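Local atomic coordinates of serpin-12 (Manduca sexta, PDB entry 6CJ7), a protein that acts as a serine protease inhibitor of the serpin family and controls the prophenoloxidase activation system in larval hemolymph. Residues K188-L193 and K198-F203; S140-K145 and D151-P156; T18-N23 and M290-I295. All coordinates share one frame; numbering follows the deposited sequence.

Overall arrangement
The three contacts sample separate parts of the serpin fold. Contact 3 closes a loop of 266 residues, tying the first helix to a turn late in the chain, and contacts 2 and 1 follow one another inside that loop. Contact 1, a hairpin, and contact 3 lie on opposite sides of the chain's centre, their own centres about 36 Å apart. Contact 2, where a helix meets the linker that follows it, stands about 33 Å from contact 1 and about 24 Å from contact 3, measured between centres; none of the three touches another. The unmodelled residues 332-346 fall where serpins carry the reactive-centre loop, between strands 317-326 and 351-354.

Contact 1: residues K188-L193 and K198-F203; sequences KRNFTL and KKVASF
With CG of Phe203 anti to its own carbonyl carbon (chi1 -71°), the ring is brought alongside Arg189, Asn190 and Phe191 of the partner strand. The Phe191 side chain, its CG anti to the backbone N (chi1 -178°), crosses that of Phe203 at about a right angle, yet the two ring planes are only some 22° apart: Phe203 CZ lies at the edge of the Phe191 ring and near its plane, 4.1 Å from CD2. Phe203 CD1 reaches Arg189 CB at 3.6 Å, and the carbonyl oxygen of Arg189 lies at the Phe203 ring edge, in its plane, 3.4 Å from CE1. Phe191, Phe203 and Ala201 form the buried part of this face of a twisted antiparallel hairpin, a face that Arg189 and Lys199 share. Two hydrogen-bonded pairs hold the strands, Arg189 with Ala201 and Phe191 with Lys199; the bond from Phe191 N to Lys199 O is 2.8 Å long.

On the other face Lys188 runs its aliphatic chain slantwise past Val200, CG to CG1 at 3.8 Å, and Asn190 lies across the Lys198 chain. An alanine in place of Asn190 removes the amide that crosses the Lys198 chain, and that chain is then likely to turn more freely.

The hairpin corresponds to part of sheet C in the serpin fold. Strand 198-215 continues the pairing to strand 265-282, Ser202 bonding through its backbone to Lys274. Lys199 NZ forms a salt bridge with Asp379, Arg189 NH2 bonds Gln205, and Phe191 rests on Pro380 in the loop after strand 370-377.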
loop_
_atom_site.group_PDB
_atom_site.type_symbol
_atom_site.label_atom_id
_atom_site.label_comp_id
_atom_site.label_asym_id
_atom_site.label_seq_id
_atom_site.Cartn_x
_atom_site.Cartn_y
_atom_site.Cartn_z
ATOM N N LYS A 188 -19.843 -16.182 13.770
ATOM C CA LYS A 188 -20.206 -14.814 14.114
ATOM C C LYS A 188 -19.996 -14.601 15.607
ATOM O O LYS A 188 -20.610 -15.290 16.432
ATOM C CB LYS A 188 -21.649 -14.519 13.715
ATOM C CG LYS A 188 -21.766 -14.183 12.232
ATOM C CD LYS A 188 -23.204 -14.023 11.787
ATOM C CE LYS A 188 -23.309 -13.007 10.657
ATOM N NZ LYS A 188 -22.502 -13.374 9.469
ATOM N N ARG A 189 -19.112 -13.665 15.944
ATOM C CA ARG A 189 -18.771 -13.318 17.316
ATOM C C ARG A 189 -18.694 -11.802 17.398
ATOM O O ARG A 189 -18.604 -11.125 16.377
ATOM C CB ARG A 189 -17.427 -13.940 17.743
ATOM C CG ARG A 189 -17.271 -15.410 17.412
ATOM C CD ARG A 189 -15.922 -15.932 17.883
ATOM N NE ARG A 189 -15.709 -17.330 17.520
ATOM C CZ ARG A 189 -15.960 -18.349 18.336
ATOM N NH1 ARG A 189 -16.431 -18.115 19.556
ATOM N NH2 ARG A 189 -15.744 -19.598 17.931
ATOM N N ASN A 190 -18.711 -11.263 18.611
ATOM C CA ASN A 190 -18.619 -9.817 18.738
ATOM C C ASN A 190 -17.186 -9.318 18.578
ATOM O O ASN A 190 -16.231 -9.915 19.083
ATOM C CB ASN A 190 -19.190 -9.347 20.068
ATOM C CG ASN A 190 -20.673 -9.040 19.971
ATOM O OD1 ASN A 190 -21.161 -8.595 18.930
ATOM N ND2 ASN A 190 -21.396 -9.298 21.039
ATOM N N PHE A 191 -17.054 -8.227 17.837
ATOM C CA PHE A 191 -15.832 -7.448 17.734
ATOM C C PHE A 191 -16.074 -6.159 18.514
ATOM O O PHE A 191 -17.130 -5.538 18.359
ATOM C CB PHE A 191 -15.531 -7.155 16.264
ATOM C CG PHE A 191 -14.258 -6.395 16.028
ATOM C CD1 PHE A 191 -14.203 -5.022 16.194
ATOM C CD2 PHE A 191 -13.119 -7.059 15.605
ATOM C CE1 PHE A 191 -13.020 -4.325 15.950
ATOM C CE2 PHE A 191 -11.943 -6.378 15.373
ATOM C CZ PHE A 191 -11.887 -5.003 15.537
ATOM N N THR A 192 -15.128 -5.776 19.372
ATOM C CA THR A 192 -15.288 -4.589 20.210
ATOM C C THR A 192 -14.465 -3.460 19.613
ATOM O O THR A 192 -13.235 -3.553 19.542
ATOM C CB THR A 192 -14.856 -4.838 21.656
ATOM O OG1 THR A 192 -15.603 -5.935 22.199
ATOM C CG2 THR A 192 -15.115 -3.585 22.509
ATOM N N LEU A 193 -15.144 -2.403 19.188
ATOM C CA LEU A 193 -14.456 -1.254 18.630
ATOM C C LEU A 193 -13.812 -0.438 19.744
ATOM O O LEU A 193 -14.176 -0.544 20.918
ATOM C CB LEU A 193 -15.428 -0.379 17.837
ATOM C CG LEU A 193 -15.931 -0.845 16.467
ATOM C CD1 LEU A 193 -16.958 -1.952 16.593
ATOM C CD2 LEU A 193 -16.521 0.344 15.720
ATOM N N LYS A 198 -20.008 -2.717 20.354
ATOM C CA LYS A 198 -19.906 -4.106 19.913
ATOM C C LYS A 198 -20.564 -4.274 18.548
ATOM O O LYS A 198 -21.663 -3.757 18.316
ATOM C CB LYS A 198 -20.581 -5.060 20.908
ATOM C CG LYS A 198 -19.961 -5.159 22.297
ATOM C CD LYS A 198 -20.898 -5.908 23.267
ATOM C CE LYS A 198 -20.574 -7.413 23.349
ATOM N NZ LYS A 198 -21.596 -8.261 24.086
ATOM N N LYS A 199 -19.905 -5.019 17.660
ATOM C CA LYS A 199 -20.424 -5.327 16.329
ATOM C C LYS A 199 -20.143 -6.781 15.976
ATOM O O LYS A 199 -19.021 -7.266 16.170
ATOM C CB LYS A 199 -19.788 -4.444 15.248
ATOM C CG LYS A 199 -20.357 -3.047 15.107
ATOM C CD LYS A 199 -20.039 -2.517 13.701
ATOM C CE LYS A 199 -20.404 -1.056 13.522
ATOM N NZ LYS A 199 -19.970 -0.561 12.184
ATOM N N VAL A 200 -21.146 -7.448 15.397
ATOM C CA VAL A 200 -20.971 -8.818 14.917
ATOM C C VAL A 200 -20.023 -8.835 13.731
ATOM O O VAL A 200 -20.161 -8.027 12.803
ATOM C CB VAL A 200 -22.334 -9.410 14.538
ATOM C CG1 VAL A 200 -22.166 -10.668 13.696
ATOM C CG2 VAL A 200 -23.125 -9.693 15.789
ATOM N N ALA A 201 -19.058 -9.757 13.755
ATOM C CA ALA A 201 -18.155 -9.975 12.634
ATOM C C ALA A 201 -17.974 -11.474 12.418
ATOM O O ALA A 201 -18.265 -12.299 13.297
ATOM C CB ALA A 201 -16.786 -9.301 12.854
ATOM N N SER A 202 -17.503 -11.822 11.223
ATOM C CA SER A 202 -17.262 -13.212 10.837
ATOM C C SER A 202 -15.809 -13.578 11.114
ATOM O O SER A 202 -14.901 -13.153 10.394
ATOM C CB SER A 202 -17.598 -13.423 9.362
ATOM O OG SER A 202 -18.991 -13.303 9.146
ATOM N N PHE A 203 -15.587 -14.389 12.136
ATOM C CA PHE A 203 -14.247 -14.788 12.536
ATOM C C PHE A 203 -13.906 -16.139 11.921
ATOM O O PHE A 203 -14.546 -17.154 12.225
ATOM C CB PHE A 203 -14.129 -14.840 14.055
ATOM C CG PHE A 203 -14.144 -13.487 14.702
ATOM C CD1 PHE A 203 -15.341 -12.877 15.049
ATOM C CD2 PHE A 203 -12.960 -12.823 14.960
ATOM C CE1 PHE A 203 -15.359 -11.635 15.654
ATOM C CE2 PHE A 203 -12.967 -11.590 15.564
ATOM C CZ PHE A 203 -14.176 -10.990 15.914
#

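Contact 2: residues S140-K145 and D151-P156; sequences SWIASK and DKLVSP
Ile142 and Leu153 meet methyl to methyl on the buried side of this contact, CD1 of the isoleucine lying 4.0 Å from CD2 of the leucine, with the two side chains crossing nearly at right angles. Each is aimed by its first torsion: CG1 of Ile142 sits anti to the carbonyl carbon (chi1 -63°) and carries CD1 outward from the helix, whereas CG of Leu153 sits anti to the backbone N (chi1 178°). The same methyl of Ile142 also approaches Leu153 CB at 4.2 Å, giving a small, wholly apolar junction, and the Ile142 side chain rests on Ile150 of the intervening turn as well.

One residue along the helix the contact is more open to solvent and slighter in extent. Ala143 and Asp151, both partly exposed, touch through their side chains at a single point, CB to CB at 3.9 Å, and the carboxylate leads off from the helix. There the acid has a long salt bridge within its own segment, Asp151 OD2 to Lys152 NZ at 3.9 Å, with the lysine exposed. Ala143 also touches Asp148 in the turn between the two segments.

The helix matches helix F of the serpin fold, and residues 151-156 belong to the linker leading from it to strand 165-174; in serpins this pair lies over sheet A, which takes up the cleaved reactive-centre loop during inhibition. Asn139 ND2 bonds Val154 O and so holds the linker to the helix. Leu153 and Val154 pack on Leu319 of strand 317-326, while Trp141 rests on Ala96 and Asn98 of strand 92-102.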
loop_
_atom_site.group_PDB
_atom_site.type_symbol
_atom_site.label_atom_id
_atom_site.label_comp_id
_atom_site.label_asym_id
_atom_site.label_seq_id
_atom_site.Cartn_x
_atom_site.Cartn_y
_atom_site.Cartn_z
ATOM N N SER A 140 -11.117 3.760 -16.306
ATOM C CA SER A 140 -11.285 2.506 -17.037
ATOM C C SER A 140 -9.962 1.763 -17.168
ATOM O O SER A 140 -9.920 0.532 -17.053
ATOM C CB SER A 140 -11.885 2.770 -18.418
ATOM O OG SER A 140 -13.271 3.030 -18.328
ATOM N N TRP A 141 -8.871 2.493 -17.412
ATOM C CA TRP A 141 -7.563 1.853 -17.473
ATOM C C TRP A 141 -7.192 1.240 -16.128
ATOM O O TRP A 141 -6.721 0.096 -16.065
ATOM C CB TRP A 141 -6.492 2.846 -17.925
ATOM C CG TRP A 141 -5.134 2.224 -17.929
ATOM C CD1 TRP A 141 -4.591 1.447 -18.912
ATOM C CD2 TRP A 141 -4.163 2.283 -16.880
ATOM N NE1 TRP A 141 -3.334 1.031 -18.546
ATOM C CE2 TRP A 141 -3.046 1.528 -17.304
ATOM C CE3 TRP A 141 -4.124 2.903 -15.627
ATOM C CZ2 TRP A 141 -1.910 1.369 -16.514
ATOM C CZ3 TRP A 141 -2.986 2.751 -14.847
ATOM C CH2 TRP A 141 -1.898 1.987 -15.293
ATOM N N ILE A 142 -7.397 1.986 -15.036
ATOM C CA ILE A 142 -7.114 1.438 -13.706
ATOM C C ILE A 142 -7.941 0.184 -13.463
ATOM O O ILE A 142 -7.424 -0.840 -13.003
ATOM C CB ILE A 142 -7.375 2.481 -12.606
ATOM C CG1 ILE A 142 -6.439 3.680 -12.741
ATOM C CG2 ILE A 142 -7.241 1.840 -11.215
ATOM C CD1 ILE A 142 -6.813 4.807 -11.812
ATOM N N ALA A 143 -9.246 0.250 -13.759
ATOM C CA ALA A 143 -10.098 -0.917 -13.555
ATOM C C ALA A 143 -9.616 -2.108 -14.376
ATOM O O ALA A 143 -9.659 -3.253 -13.904
ATOM C CB ALA A 143 -11.543 -0.570 -13.902
ATOM N N SER A 144 -9.139 -1.858 -15.601
ATOM C CA SER A 144 -8.654 -2.943 -16.449
ATOM C C SER A 144 -7.397 -3.600 -15.893
ATOM O O SER A 144 -7.104 -4.748 -16.242
ATOM C CB SER A 144 -8.384 -2.428 -17.867
ATOM O OG SER A 144 -7.223 -1.616 -17.912
ATOM N N LYS A 145 -6.657 -2.905 -15.034
ATOM C CA LYS A 145 -5.414 -3.410 -14.472
ATOM C C LYS A 145 -5.582 -4.019 -13.088
ATOM O O LYS A 145 -4.610 -4.564 -12.558
ATOM C CB LYS A 145 -4.377 -2.282 -14.380
ATOM C CG LYS A 145 -3.883 -1.748 -15.723
ATOM C CD LYS A 145 -2.725 -2.577 -16.242
ATOM C CE LYS A 145 -1.514 -2.426 -15.340
ATOM N NZ LYS A 145 -0.458 -3.423 -15.652
ATOM N N ASP A 151 -12.113 1.321 -9.605
ATOM C CA ASP A 151 -12.711 1.848 -10.820
ATOM C C ASP A 151 -13.176 3.293 -10.749
ATOM O O ASP A 151 -13.751 3.775 -11.731
ATOM C CB ASP A 151 -13.900 0.969 -11.246
ATOM C CG ASP A 151 -15.063 1.031 -10.263
ATOM O OD1 ASP A 151 -14.853 1.399 -9.086
ATOM O OD2 ASP A 151 -16.195 0.705 -10.674
ATOM N N LYS A 152 -12.965 4.001 -9.638
ATOM C CA LYS A 152 -13.477 5.373 -9.534
ATOM C C LYS A 152 -12.503 6.270 -8.774
ATOM O O LYS A 152 -12.911 7.143 -8.000
ATOM C CB LYS A 152 -14.856 5.397 -8.868
ATOM C CG LYS A 152 -15.969 4.709 -9.666
ATOM C CD LYS A 152 -16.332 5.494 -10.928
ATOM C CE LYS A 152 -16.814 4.579 -12.058
ATOM N NZ LYS A 152 -18.137 3.941 -11.789
ATOM N N LEU A 153 -11.202 6.090 -9.004
ATOM C CA LEU A 153 -10.203 6.856 -8.258
ATOM C C LEU A 153 -10.181 8.328 -8.669
ATOM O O LEU A 153 -10.026 9.207 -7.816
ATOM C CB LEU A 153 -8.822 6.232 -8.446
ATOM C CG LEU A 153 -7.638 6.937 -7.769
ATOM C CD1 LEU A 153 -7.841 7.022 -6.257
ATOM C CD2 LEU A 153 -6.311 6.236 -8.105
ATOM N N VAL A 154 -10.304 8.621 -9.966
ATOM C CA VAL A 154 -10.171 9.983 -10.480
ATOM C C VAL A 154 -11.552 10.604 -10.636
ATOM O O VAL A 154 -12.452 10.000 -11.237
ATOM C CB VAL A 154 -9.422 10.005 -11.824
ATOM C CG1 VAL A 154 -9.320 11.437 -12.358
ATOM C CG2 VAL A 154 -8.041 9.393 -11.679
ATOM N N SER A 155 -11.719 11.874 -10.104
ATOM C CA SER A 155 -12.982 12.571 -10.309
ATOM C C SER A 155 -12.870 13.574 -11.454
ATOM O O SER A 155 -11.846 14.257 -11.589
ATOM C CB SER A 155 -13.415 13.313 -9.045
ATOM O OG SER A 155 -14.550 14.123 -9.313
ATOM N N PRO A 156 -13.906 13.681 -12.289
ATOM C CA PRO A 156 -13.877 14.697 -13.356
ATOM C C PRO A 156 -13.762 16.111 -12.826
ATOM O O PRO A 156 -13.253 16.993 -13.530
ATOM C CB PRO A 156 -15.208 14.479 -14.091
ATOM C CG PRO A 156 -15.654 13.107 -13.702
ATOM C CD PRO A 156 -15.124 12.856 -12.328
#

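Contact 3: residues T18-N23 and M290-I295; sequences TSFGVN and MGVSSI
Met290 opens the segment by bending its side chain back toward the helix that begins at Ser19: chi1, chi2 and chi3 all lie near -60°, and the curled thioether delivers CE to Asn23 CB at 3.6 Å. Its own CB makes an apolar contact with the ring of Phe20, approaching obliquely, 4.0 Å from CE1. That ring reaches across because CG of Phe20 is anti to the backbone N (chi1 176°). Gly291 follows with a positive phi of 89°, at which a side chain would run into the carbonyl oxygen of Met290. Val292 then turns CG2 toward the far end of the Phe20 ring, 4.5 Å from CZ, a looser apolar approach.

Helix 19-31 corresponds to helix A of the serpin fold, and the contact packs it against the turn just after helix 284-289. Leu287 of that helix and Ala65 of helix 56-66 touch both Phe20 and Val292, and Ile43 and Leu47 of helix 40-51 also pack on Phe20. From Ser293 the chain enters a 3-10 segment. Ser294 OG is hydrogen-bonded to Glu61 OE1, and Ile295 N bonds back to Val292 O at 3.3 Å while its side chain rests on Thr58 and Ile62.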
loop_
_atom_site.group_PDB
_atom_site.type_symbol
_atom_site.label_atom_id
_atom_site.label_comp_id
_atom_site.label_asym_id
_atom_site.label_seq_id
_atom_site.Cartn_x
_atom_site.Cartn_y
_atom_site.Cartn_z
ATOM N N THR A 18 11.103 1.046 1.219
ATOM C CA THR A 18 9.782 1.658 1.281
ATOM C C THR A 18 9.585 2.506 2.535
ATOM O O THR A 18 8.438 2.804 2.900
ATOM C CB THR A 18 8.683 0.591 1.180
ATOM O OG1 THR A 18 8.853 -0.395 2.204
ATOM C CG2 THR A 18 8.712 -0.090 -0.188
ATOM N N SER A 19 10.679 2.943 3.169
ATOM C CA SER A 19 10.559 3.731 4.394
ATOM C C SER A 19 9.719 4.993 4.190
ATOM O O SER A 19 8.943 5.368 5.077
ATOM C CB SER A 19 11.941 4.098 4.924
ATOM O OG SER A 19 12.660 4.834 3.950
ATOM N N PHE A 20 9.857 5.673 3.043
ATOM C CA PHE A 20 9.038 6.864 2.812
ATOM C C PHE A 20 7.551 6.526 2.901
ATOM O O PHE A 20 6.778 7.220 3.583
ATOM C CB PHE A 20 9.351 7.491 1.453
ATOM C CG PHE A 20 8.468 8.662 1.130
ATOM C CD1 PHE A 20 8.645 9.855 1.785
ATOM C CD2 PHE A 20 7.453 8.549 0.197
ATOM C CE1 PHE A 20 7.823 10.942 1.517
ATOM C CE2 PHE A 20 6.623 9.633 -0.078
ATOM C CZ PHE A 20 6.823 10.826 0.582
ATOM N N GLY A 21 7.133 5.468 2.199
ATOM C CA GLY A 21 5.731 5.076 2.208
ATOM C C GLY A 21 5.233 4.674 3.586
ATOM O O GLY A 21 4.087 4.953 3.941
ATOM N N VAL A 22 6.076 3.992 4.376
ATOM C CA VAL A 22 5.678 3.674 5.751
ATOM C C VAL A 22 5.497 4.951 6.569
ATOM O O VAL A 22 4.541 5.071 7.349
ATOM C CB VAL A 22 6.695 2.723 6.405
ATOM C CG1 VAL A 22 6.322 2.451 7.860
ATOM C CG2 VAL A 22 6.735 1.416 5.654
ATOM N N ASN A 23 6.419 5.914 6.415
ATOM C CA ASN A 23 6.300 7.198 7.107
ATOM C C ASN A 23 5.010 7.916 6.720
ATOM O O ASN A 23 4.339 8.512 7.575
ATOM C CB ASN A 23 7.509 8.085 6.790
ATOM C CG ASN A 23 8.830 7.495 7.263
ATOM O OD1 ASN A 23 8.879 6.722 8.210
ATOM N ND2 ASN A 23 9.921 7.898 6.608
ATOM N N MET A 290 5.335 15.972 4.284
ATOM C CA MET A 290 6.430 15.012 4.360
ATOM C C MET A 290 7.666 15.469 3.591
ATOM O O MET A 290 8.507 14.635 3.239
ATOM C CB MET A 290 5.979 13.645 3.841
ATOM C CG MET A 290 4.816 13.017 4.594
ATOM S SD MET A 290 5.181 12.682 6.320
ATOM C CE MET A 290 6.508 11.490 6.149
ATOM N N GLY A 291 7.763 16.758 3.280
ATOM C CA GLY A 291 8.994 17.323 2.755
ATOM C C GLY A 291 9.167 17.282 1.254
ATOM O O GLY A 291 10.289 17.502 0.774
ATOM N N VAL A 292 8.108 17.019 0.489
ATOM C CA VAL A 292 8.247 16.984 -0.964
ATOM C C VAL A 292 7.254 17.947 -1.601
ATOM O O VAL A 292 6.770 17.712 -2.714
ATOM C CB VAL A 292 8.077 15.555 -1.520
ATOM C CG1 VAL A 292 9.210 14.655 -1.033
ATOM C CG2 VAL A 292 6.743 14.966 -1.120
ATOM N N SER A 293 6.967 19.058 -0.915
ATOM C CA SER A 293 5.962 19.993 -1.408
ATOM C C SER A 293 6.321 20.603 -2.761
ATOM O O SER A 293 5.419 21.041 -3.485
ATOM C CB SER A 293 5.733 21.098 -0.369
ATOM O OG SER A 293 6.896 21.893 -0.209
ATOM N N SER A 294 7.607 20.633 -3.133
ATOM C CA SER A 294 7.989 21.294 -4.379
ATOM C C SER A 294 7.320 20.666 -5.595
ATOM O O SER A 294 7.096 21.364 -6.594
ATOM C CB SER A 294 9.512 21.282 -4.558
ATOM O OG SER A 294 9.986 19.959 -4.672
ATOM N N ILE A 295 6.987 19.370 -5.539
ATOM C CA ILE A 295 6.472 18.700 -6.732
ATOM C C ILE A 295 5.128 19.251 -7.178
ATOM O O ILE A 295 4.757 19.073 -8.342
ATOM C CB ILE A 295 6.350 17.169 -6.563
ATOM C CG1 ILE A 295 5.230 16.817 -5.579
ATOM C CG2 ILE A 295 7.684 16.532 -6.148
ATOM C CD1 ILE A 295 5.079 15.314 -5.395
#